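Local coordinates for protein leucine aminopeptidase 2 (Saccharomyces cerevisiae, PDB 2XQ0) that acts as a zinc-dependent aminopeptidase preferring di- and tripeptides, and hydrolyses epoxides such as leukotriene A4 weakly in vitro, at residues S38-E42 against K139-F143; L175-S180 against L206-G212; T227-R231 against V266-S270. All coordinates share one frame; numbering follows the deposited sequence.

Contact 1 of 3, residues S38-E42 against K139-F143; sequences SVSFE and KPYVF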
loop_
_atom_site.group_PDB
_atom_site.type_symbol
_atom_site.label_atom_id
_atom_site.label_comp_id
_atom_site.label_asym_id
_atom_site.label_seq_id
_atom_site.Cartn_x
_atom_site.Cartn_y
_atom_site.Cartn_z
ATOM N N SER A 38 -3.793 -26.216 -3.911
ATOM C CA SER A 38 -4.017 -26.483 -5.314
ATOM C C SER A 38 -4.882 -25.362 -5.885
ATOM O O SER A 38 -5.910 -25.015 -5.319
ATOM C CB SER A 38 -4.710 -27.843 -5.479
ATOM O OG SER A 38 -4.902 -28.140 -6.851
ATOM N N VAL A 39 -4.463 -24.813 -7.015
ATOM C CA VAL A 39 -5.173 -23.733 -7.679
ATOM C C VAL A 39 -6.023 -24.267 -8.821
ATOM O O VAL A 39 -5.504 -24.896 -9.735
ATOM C CB VAL A 39 -4.176 -22.741 -8.294
ATOM C CG1 VAL A 39 -4.894 -21.767 -9.203
ATOM C CG2 VAL A 39 -3.371 -22.037 -7.199
ATOM N N SER A 40 -7.323 -23.995 -8.777
ATOM C CA SER A 40 -8.238 -24.439 -9.817
ATOM C C SER A 40 -8.870 -23.245 -10.491
ATOM O O SER A 40 -9.773 -22.635 -9.926
ATOM C CB SER A 40 -9.347 -25.325 -9.240
ATOM O OG SER A 40 -10.302 -25.653 -10.245
ATOM N N PHE A 41 -8.395 -22.932 -11.699
ATOM C CA PHE A 41 -8.962 -21.869 -12.533
ATOM C C PHE A 41 -10.356 -22.249 -12.993
ATOM O O PHE A 41 -11.223 -21.395 -13.161
ATOM C CB PHE A 41 -8.054 -21.570 -13.738
ATOM C CG PHE A 41 -6.697 -21.037 -13.347
ATOM C CD1 PHE A 41 -6.524 -19.693 -13.056
ATOM C CD2 PHE A 41 -5.606 -21.886 -13.248
ATOM C CE1 PHE A 41 -5.281 -19.198 -12.675
ATOM C CE2 PHE A 41 -4.364 -21.407 -12.864
ATOM C CZ PHE A 41 -4.200 -20.058 -12.581
ATOM N N GLU A 42 -10.563 -23.540 -13.190
ATOM C CA GLU A 42 -11.873 -24.060 -13.556
ATOM C C GLU A 42 -12.932 -23.661 -12.533
ATOM O O GLU A 42 -14.015 -23.198 -12.899
ATOM C CB GLU A 42 -11.829 -25.584 -13.682
ATOM C CG GLU A 42 -13.123 -26.187 -14.181
ATOM C CD GLU A 42 -13.258 -27.650 -13.814
ATOM O OE1 GLU A 42 -14.289 -28.266 -14.171
ATOM O OE2 GLU A 42 -12.329 -28.181 -13.164
ATOM N N LYS A 139 -4.137 -16.067 -21.228
ATOM C CA LYS A 139 -4.353 -17.166 -20.286
ATOM C C LYS A 139 -4.960 -16.651 -18.979
ATOM O O LYS A 139 -4.928 -15.450 -18.719
ATOM C CB LYS A 139 -3.044 -17.920 -20.034
ATOM C CG LYS A 139 -2.480 -18.613 -21.274
ATOM C CD LYS A 139 -1.226 -19.408 -20.932
ATOM C CE LYS A 139 -0.463 -19.841 -22.176
ATOM N NZ LYS A 139 0.844 -20.472 -21.824
ATOM N N PRO A 140 -5.545 -17.555 -18.168
ATOM C CA PRO A 140 -6.165 -17.137 -16.909
ATOM C C PRO A 140 -5.113 -16.757 -15.872
ATOM O O PRO A 140 -3.941 -17.063 -16.038
ATOM C CB PRO A 140 -6.920 -18.394 -16.452
ATOM C CG PRO A 140 -6.146 -19.508 -17.037
ATOM C CD PRO A 140 -5.664 -19.008 -18.377
ATOM N N TYR A 141 -5.544 -16.133 -14.783
ATOM C CA TYR A 141 -4.612 -15.535 -13.840
ATOM C C TYR A 141 -5.337 -15.336 -12.535
ATOM O O TYR A 141 -6.547 -15.103 -12.518
ATOM C CB TYR A 141 -4.160 -14.176 -14.386
ATOM C CG TYR A 141 -2.966 -13.513 -13.704
ATOM C CD1 TYR A 141 -3.124 -12.784 -12.529
ATOM C CD2 TYR A 141 -1.702 -13.558 -14.281
ATOM C CE1 TYR A 141 -2.057 -12.141 -11.933
ATOM C CE2 TYR A 141 -0.630 -12.923 -13.696
ATOM C CZ TYR A 141 -0.810 -12.219 -12.516
ATOM O OH TYR A 141 0.262 -11.590 -11.927
ATOM N N VAL A 142 -4.606 -15.434 -11.434
ATOM C CA VAL A 142 -5.182 -15.140 -10.138
ATOM C C VAL A 142 -4.092 -14.530 -9.270
ATOM O O VAL A 142 -2.916 -14.864 -9.416
ATOM C CB VAL A 142 -5.721 -16.410 -9.484
ATOM C CG1 VAL A 142 -4.586 -17.433 -9.343
ATOM C CG2 VAL A 142 -6.394 -16.121 -8.125
ATOM N N PHE A 143 -4.473 -13.614 -8.388
ATOM C CA PHE A 143 -3.510 -13.068 -7.420
ATOM C C PHE A 143 -4.237 -12.724 -6.145
ATOM O O PHE A 143 -5.443 -12.481 -6.165
ATOM C CB PHE A 143 -2.783 -11.841 -7.982
ATOM C CG PHE A 143 -3.673 -10.645 -8.196
ATOM C CD1 PHE A 143 -3.882 -9.724 -7.178
ATOM C CD2 PHE A 143 -4.305 -10.448 -9.408
ATOM C CE1 PHE A 143 -4.713 -8.628 -7.391
ATOM C CE2 PHE A 143 -5.111 -9.355 -9.627
ATOM C CZ PHE A 143 -5.323 -8.451 -8.623
#

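Contact 2 of 3, residues L175-S180 against L206-G212; sequences LPVVFS and LIGIASG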
loop_
_atom_site.group_PDB
_atom_site.type_symbol
_atom_site.label_atom_id
_atom_site.label_comp_id
_atom_site.label_asym_id
_atom_site.label_seq_id
_atom_site.Cartn_x
_atom_site.Cartn_y
_atom_site.Cartn_z
ATOM N N LEU A 175 -0.363 -23.484 -14.248
ATOM C CA LEU A 175 0.418 -22.333 -14.723
ATOM C C LEU A 175 1.441 -21.923 -13.655
ATOM O O LEU A 175 1.267 -22.251 -12.485
ATOM C CB LEU A 175 -0.510 -21.149 -15.024
ATOM C CG LEU A 175 -1.502 -21.295 -16.186
ATOM C CD1 LEU A 175 -2.549 -20.192 -16.178
ATOM C CD2 LEU A 175 -0.766 -21.309 -17.525
ATOM N N PRO A 176 2.511 -21.228 -14.058
ATOM C CA PRO A 176 3.521 -20.721 -13.114
ATOM C C PRO A 176 2.944 -20.029 -11.851
ATOM O O PRO A 176 1.899 -19.382 -11.886
ATOM C CB PRO A 176 4.320 -19.738 -13.973
ATOM C CG PRO A 176 4.293 -20.381 -15.372
ATOM C CD PRO A 176 2.911 -21.008 -15.469
ATOM N N VAL A 177 3.633 -20.205 -10.734
ATOM C CA VAL A 177 3.205 -19.653 -9.455
ATOM C C VAL A 177 4.359 -18.869 -8.871
ATOM O O VAL A 177 5.507 -19.324 -8.907
ATOM C CB VAL A 177 2.843 -20.762 -8.423
ATOM C CG1 VAL A 177 2.580 -20.167 -7.026
ATOM C CG2 VAL A 177 1.656 -21.587 -8.884
ATOM N N VAL A 178 4.061 -17.692 -8.345
ATOM C CA VAL A 178 5.004 -17.031 -7.457
ATOM C C VAL A 178 4.378 -16.894 -6.074
ATOM O O VAL A 178 3.150 -16.890 -5.931
ATOM C CB VAL A 178 5.464 -15.678 -7.984
ATOM C CG1 VAL A 178 6.106 -15.844 -9.367
ATOM C CG2 VAL A 178 4.293 -14.708 -8.029
ATOM N N PHE A 179 5.236 -16.811 -5.064
ATOM C CA PHE A 179 4.829 -16.870 -3.673
ATOM C C PHE A 179 5.763 -15.959 -2.886
ATOM O O PHE A 179 6.883 -15.706 -3.314
ATOM C CB PHE A 179 4.956 -18.302 -3.154
ATOM C CG PHE A 179 4.651 -18.452 -1.685
ATOM C CD1 PHE A 179 3.340 -18.554 -1.244
ATOM C CD2 PHE A 179 5.681 -18.518 -0.751
ATOM C CE1 PHE A 179 3.048 -18.676 0.124
ATOM C CE2 PHE A 179 5.412 -18.644 0.602
ATOM C CZ PHE A 179 4.098 -18.740 1.046
ATOM N N SER A 180 5.297 -15.484 -1.738
ATOM C CA SER A 180 6.102 -14.652 -0.855
ATOM C C SER A 180 7.107 -15.486 -0.065
ATOM O O SER A 180 7.043 -15.577 1.176
ATOM C CB SER A 180 5.184 -13.930 0.118
ATOM O OG SER A 180 4.353 -14.867 0.787
ATOM N N LEU A 206 1.023 -10.767 5.077
ATOM C CA LEU A 206 2.126 -10.623 4.119
ATOM C C LEU A 206 2.210 -11.779 3.118
ATOM O O LEU A 206 2.988 -11.730 2.162
ATOM C CB LEU A 206 3.461 -10.493 4.848
ATOM C CG LEU A 206 3.652 -9.146 5.551
ATOM C CD1 LEU A 206 4.976 -9.121 6.290
ATOM C CD2 LEU A 206 3.604 -8.039 4.527
ATOM N N ILE A 207 1.419 -12.821 3.343
ATOM C CA ILE A 207 1.414 -13.927 2.404
ATOM C C ILE A 207 0.957 -13.407 1.056
ATOM O O ILE A 207 0.035 -12.587 0.964
ATOM C CB ILE A 207 0.534 -15.089 2.853
ATOM C CG1 ILE A 207 1.191 -15.807 4.038
ATOM C CG2 ILE A 207 0.312 -16.070 1.702
ATOM C CD1 ILE A 207 2.504 -16.484 3.647
ATOM N N GLY A 208 1.645 -13.855 0.014
ATOM C CA GLY A 208 1.303 -13.452 -1.335
ATOM C C GLY A 208 1.367 -14.637 -2.266
ATOM O O GLY A 208 2.265 -15.482 -2.147
ATOM N N ILE A 209 0.395 -14.723 -3.167
ATOM C CA ILE A 209 0.411 -15.770 -4.184
ATOM C C ILE A 209 -0.128 -15.229 -5.494
ATOM O O ILE A 209 -1.086 -14.447 -5.505
ATOM C CB ILE A 209 -0.425 -17.001 -3.739
ATOM C CG1 ILE A 209 -0.372 -18.094 -4.811
ATOM C CG2 ILE A 209 -1.864 -16.600 -3.523
ATOM C CD1 ILE A 209 -0.923 -19.422 -4.340
ATOM N N ALA A 210 0.482 -15.629 -6.604
ATOM C CA ALA A 210 -0.095 -15.338 -7.923
ATOM C C ALA A 210 0.200 -16.494 -8.856
ATOM O O ALA A 210 1.199 -17.197 -8.693
ATOM C CB ALA A 210 0.446 -14.054 -8.503
ATOM N N SER A 211 -0.676 -16.699 -9.825
ATOM C CA SER A 211 -0.426 -17.743 -10.805
ATOM C C SER A 211 -1.002 -17.325 -12.115
ATOM O O SER A 211 -2.129 -16.826 -12.185
ATOM C CB SER A 211 -1.022 -19.068 -10.359
ATOM O OG SER A 211 -0.758 -20.084 -11.322
ATOM N N GLY A 212 -0.198 -17.492 -13.149
ATOM C CA GLY A 212 -0.630 -17.213 -14.501
ATOM C C GLY A 212 0.521 -17.412 -15.444
ATOM O O GLY A 212 1.542 -18.000 -15.087
#

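Contact 3 of 3, residues T227-R231 against V266-S270; sequences TEPFR and VNVDS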
loop_
_atom_site.group_PDB
_atom_site.type_symbol
_atom_site.label_atom_id
_atom_site.label_comp_id
_atom_site.label_asym_id
_atom_site.label_seq_id
_atom_site.Cartn_x
_atom_site.Cartn_y
_atom_site.Cartn_z
ATOM N N THR A 227 6.397 -11.175 -14.832
ATOM C CA THR A 227 5.226 -10.552 -15.436
ATOM C C THR A 227 4.784 -11.333 -16.665
ATOM O O THR A 227 5.358 -12.373 -16.978
ATOM C CB THR A 227 5.449 -9.068 -15.815
ATOM O OG1 THR A 227 4.205 -8.480 -16.230
ATOM C CG2 THR A 227 6.468 -8.931 -16.923
ATOM N N GLU A 228 3.761 -10.836 -17.349
ATOM C CA GLU A 228 3.319 -11.471 -18.589
ATOM C C GLU A 228 4.366 -11.258 -19.677
ATOM O O GLU A 228 4.935 -10.159 -19.804
ATOM C CB GLU A 228 1.947 -10.934 -19.007
ATOM C CG GLU A 228 0.818 -11.258 -18.017
ATOM C CD GLU A 228 -0.460 -10.460 -18.275
ATOM O OE1 GLU A 228 -0.581 -9.337 -17.727
ATOM O OE2 GLU A 228 -1.341 -10.953 -19.020
ATOM N N PRO A 229 4.639 -12.307 -20.470
ATOM C CA PRO A 229 5.683 -12.215 -21.501
ATOM C C PRO A 229 5.637 -10.919 -22.326
ATOM O O PRO A 229 6.691 -10.334 -22.589
ATOM C CB PRO A 229 5.413 -13.438 -22.379
ATOM C CG PRO A 229 4.790 -14.445 -21.414
ATOM C CD PRO A 229 3.963 -13.620 -20.463
ATOM N N PHE A 230 4.447 -10.457 -22.705
ATOM C CA PHE A 230 4.357 -9.324 -23.624
ATOM C C PHE A 230 4.980 -8.059 -23.041
ATOM O O PHE A 230 5.433 -7.170 -23.776
ATOM C CB PHE A 230 2.909 -9.067 -24.059
ATOM C CG PHE A 230 2.093 -8.307 -23.052
ATOM C CD1 PHE A 230 2.046 -6.916 -23.086
ATOM C CD2 PHE A 230 1.372 -8.978 -22.074
ATOM C CE1 PHE A 230 1.296 -6.210 -22.159
ATOM C CE2 PHE A 230 0.616 -8.277 -21.141
ATOM C CZ PHE A 230 0.582 -6.893 -21.177
ATOM N N ARG A 231 5.024 -7.998 -21.716
ATOM C CA ARG A 231 5.477 -6.805 -21.009
ATOM C C ARG A 231 6.845 -7.013 -20.357
ATOM O O ARG A 231 7.420 -6.084 -19.776
ATOM C CB ARG A 231 4.441 -6.452 -19.934
ATOM C CG ARG A 231 4.796 -5.264 -19.072
ATOM C CD ARG A 231 3.547 -4.503 -18.687
ATOM N NE ARG A 231 2.554 -5.376 -18.078
ATOM C CZ ARG A 231 1.245 -5.161 -18.143
ATOM N NH1 ARG A 231 0.776 -4.103 -18.799
ATOM N NH2 ARG A 231 0.406 -5.997 -17.550
ATOM N N VAL A 266 5.135 -7.783 -11.577
ATOM C CA VAL A 266 4.381 -6.698 -12.189
ATOM C C VAL A 266 3.052 -7.286 -12.602
ATOM O O VAL A 266 2.974 -8.091 -13.534
ATOM C CB VAL A 266 5.102 -6.041 -13.390
ATOM C CG1 VAL A 266 4.180 -5.045 -14.061
ATOM C CG2 VAL A 266 6.391 -5.335 -12.920
ATOM N N ASN A 267 2.008 -6.913 -11.869
ATOM C CA ASN A 267 0.730 -7.598 -11.970
ATOM C C ASN A 267 -0.080 -7.237 -13.207
ATOM O O ASN A 267 0.316 -6.369 -13.994
ATOM C CB ASN A 267 -0.095 -7.322 -10.716
ATOM C CG ASN A 267 -0.199 -8.527 -9.814
ATOM O OD1 ASN A 267 -0.367 -9.651 -10.278
ATOM N ND2 ASN A 267 -0.112 -8.297 -8.514
ATOM N N VAL A 268 -1.222 -7.907 -13.352
ATOM C CA VAL A 268 -2.188 -7.615 -14.410
ATOM C C VAL A 268 -2.765 -6.213 -14.231
ATOM O O VAL A 268 -2.696 -5.633 -13.149
ATOM C CB VAL A 268 -3.338 -8.670 -14.444
ATOM C CG1 VAL A 268 -2.792 -10.039 -14.828
ATOM C CG2 VAL A 268 -4.042 -8.743 -13.098
ATOM N N ASP A 269 -3.360 -5.675 -15.287
ATOM C CA ASP A 269 -3.826 -4.291 -15.249
ATOM C C ASP A 269 -4.929 -4.005 -14.215
ATOM O O ASP A 269 -5.072 -2.869 -13.771
ATOM C CB ASP A 269 -4.199 -3.808 -16.662
ATOM C CG ASP A 269 -3.108 -4.117 -17.688
ATOM O OD1 ASP A 269 -2.201 -3.279 -17.888
ATOM O OD2 ASP A 269 -3.149 -5.213 -18.292
ATOM N N SER A 270 -5.670 -5.033 -13.797
ATOM C CA SER A 270 -6.711 -4.858 -12.770
ATOM C C SER A 270 -6.181 -4.660 -11.347
ATOM O O SER A 270 -6.946 -4.390 -10.411
ATOM C CB SER A 270 -7.680 -6.044 -12.775
ATOM O OG SER A 270 -7.015 -7.256 -12.456
HETATM O O HOH W 1 -3.255 -7.940 -18.330
#

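Contact 1 of 3, residues S38-E42 against K139-F143
Two β-sheets of the M1 N-terminal domain meet where Phe41, just past the end of strand 28-40, packs on Pro140, just before strand 141-144, and on Val142 within it. The contact is apolar and works through side chains, the backbones staying 7.0 Å apart at their nearest CA atoms, those of Phe41 and Pro140. The proline lies over one face of the phenylalanine, its CG 4.3 Å from the centroid of the Phe41 ring and 23° off the normal, a CH-pi contact displaced toward the rim. Beside it, Pro140 CB reaches Phe41 CD1 at 3.7 Å. With CG anti to its carbonyl carbon (chi1 -64°), Phe41 also brings CE1 to within 3.8 Å of Val142 CG1. The opposite ring face is taken by Val39 CG1, from the end of strand 28-40, so the aromatic plane is sandwiched between aliphatic groups. Val39 CG1 itself touches Val142 CG1 more loosely, at 4.3 Å, and Trp129 of strand 127-130, the neighbour of 141-144, touches both valines. Replacing the phenylalanine by an alanine is likely to open a gap between Val39 and Pro140 and to leave the proline without its aromatic face. Ser211 and Ser173 also border Phe41. Such aliphatic-aromatic interlocking is typical of the hydrophobic seam between two packed β-sheets, here the ten-stranded mixed sheet and the four-stranded antiparallel one.

Contact 2 of 3, residues L175-S180 against L206-G212
Val178 and Ala210 form the central hydrogen-bonded pair of an antiparallel ladder, in which strand 177-179, one of the two edge strands of a four-stranded sheet, pairs with 209-211. The short strand axes approach to 4.7 Å, with 168° between their N-to-C directions. Reciprocal backbone bonds join the central pair, Val178 N to Ala210 O and Ala210 N to Val178 O, and Ser180 N to Gly208 O continues the series. At the far end Pro176 O is gripped twice: Gly212 N donates within the carbonyl plane, whereas Ser211 OG, 2.8 Å from Pro176 O, comes from well above it, 48° out of plane. CA-H...O contacts fill the spaces between these bonds, as from Val177 CA to Ala210 O at 3.3 Å. Apolar contacts lie on both faces. On one, Val178 CG2 meets Ala210 CB at 3.9 Å, with Leu265 of strand 264-266 against both residues. On the other, Val177 CG1 approaches Ile209 CG1, and Phe179 CZ comes obliquely to Ile207 CD1 at 3.8 Å; Ile171 of the ten-stranded sheet packs on Val177 and Ile209. Past the strand, a side chain replaces the backbone carbonyl as acceptor: Ser180 OG, set between its own N and carbonyl carbon (chi1 54°), accepts a hydrogen bond from Gly208 N at 3.0 Å while sitting over the centre of the Phe179 ring.

Contact 3 of 3, residues T227-R231 against V266-S270
Thr227 packs alongside Val266, the two side chains running in the same direction, where two parallel strands end together. This is the close-packed, buried half of the contact. Thr227 OG1, extended away from its own backbone N (chi1 -172°), donates to Val266 O at 3.0 Å, tilted 25° from the carbonyl plane, while Thr227 CB rests 3.9 Å from Val266 CB. Cys235 of helix 229-239 packs against both residues. Toward the partly exposed Asp269 the contact turns polar and looser. Arg231, its chain bent at chi2 and chi3, places NH1 3.2 Å from Asp269 OD1, which it meets on the syn side, yet the guanidinium and carboxylate planes are 66° apart and a flat two-pronged pairing does not form. The other nitrogen, Arg231 NH2, makes a longer salt bridge with Glu228 OE1 at 3.5 Å, and Phe230 CZ lies over the centre of the guanidinium. A water donates both to Glu228 OE1 and, at 2.7 Å, to Asp269 OD2, a bridge that would be expected to ease repulsion between the carboxylates. Glu228 OE1 also lies against Val268 CG1, 3.7 Å away. A small salt-bridge network thus ties the first turn of helix 229-239 to the loop after strand 264-266; that helix is the first of two in the beta-alpha-beta crossover connection between parallel strands 223-227 and 264-266.

In the fold
From the N terminus the three contacts close in series, neither nesting nor crossing. Contact 1 closes a span of 96 residues, rich in strand, and joins the ten-stranded sheet to the four-stranded one. Contact 2 closes a shorter, helix-free loop of 25 residues and adds one edge strand to that smaller sheet. The two share it directly, since Val142 O probably accepts a hydrogen bond from Ser211 N. Contact 3 closes 34 residues, largely helical, within the five-stranded mixed sheet. Its loop returns to contact 1 through a probable Tyr141 OH–Asn267 OD1 bond and through Val268 on Phe143, whereas contacts 2 and 3 approach to about 5 Å between nearest atoms without touching.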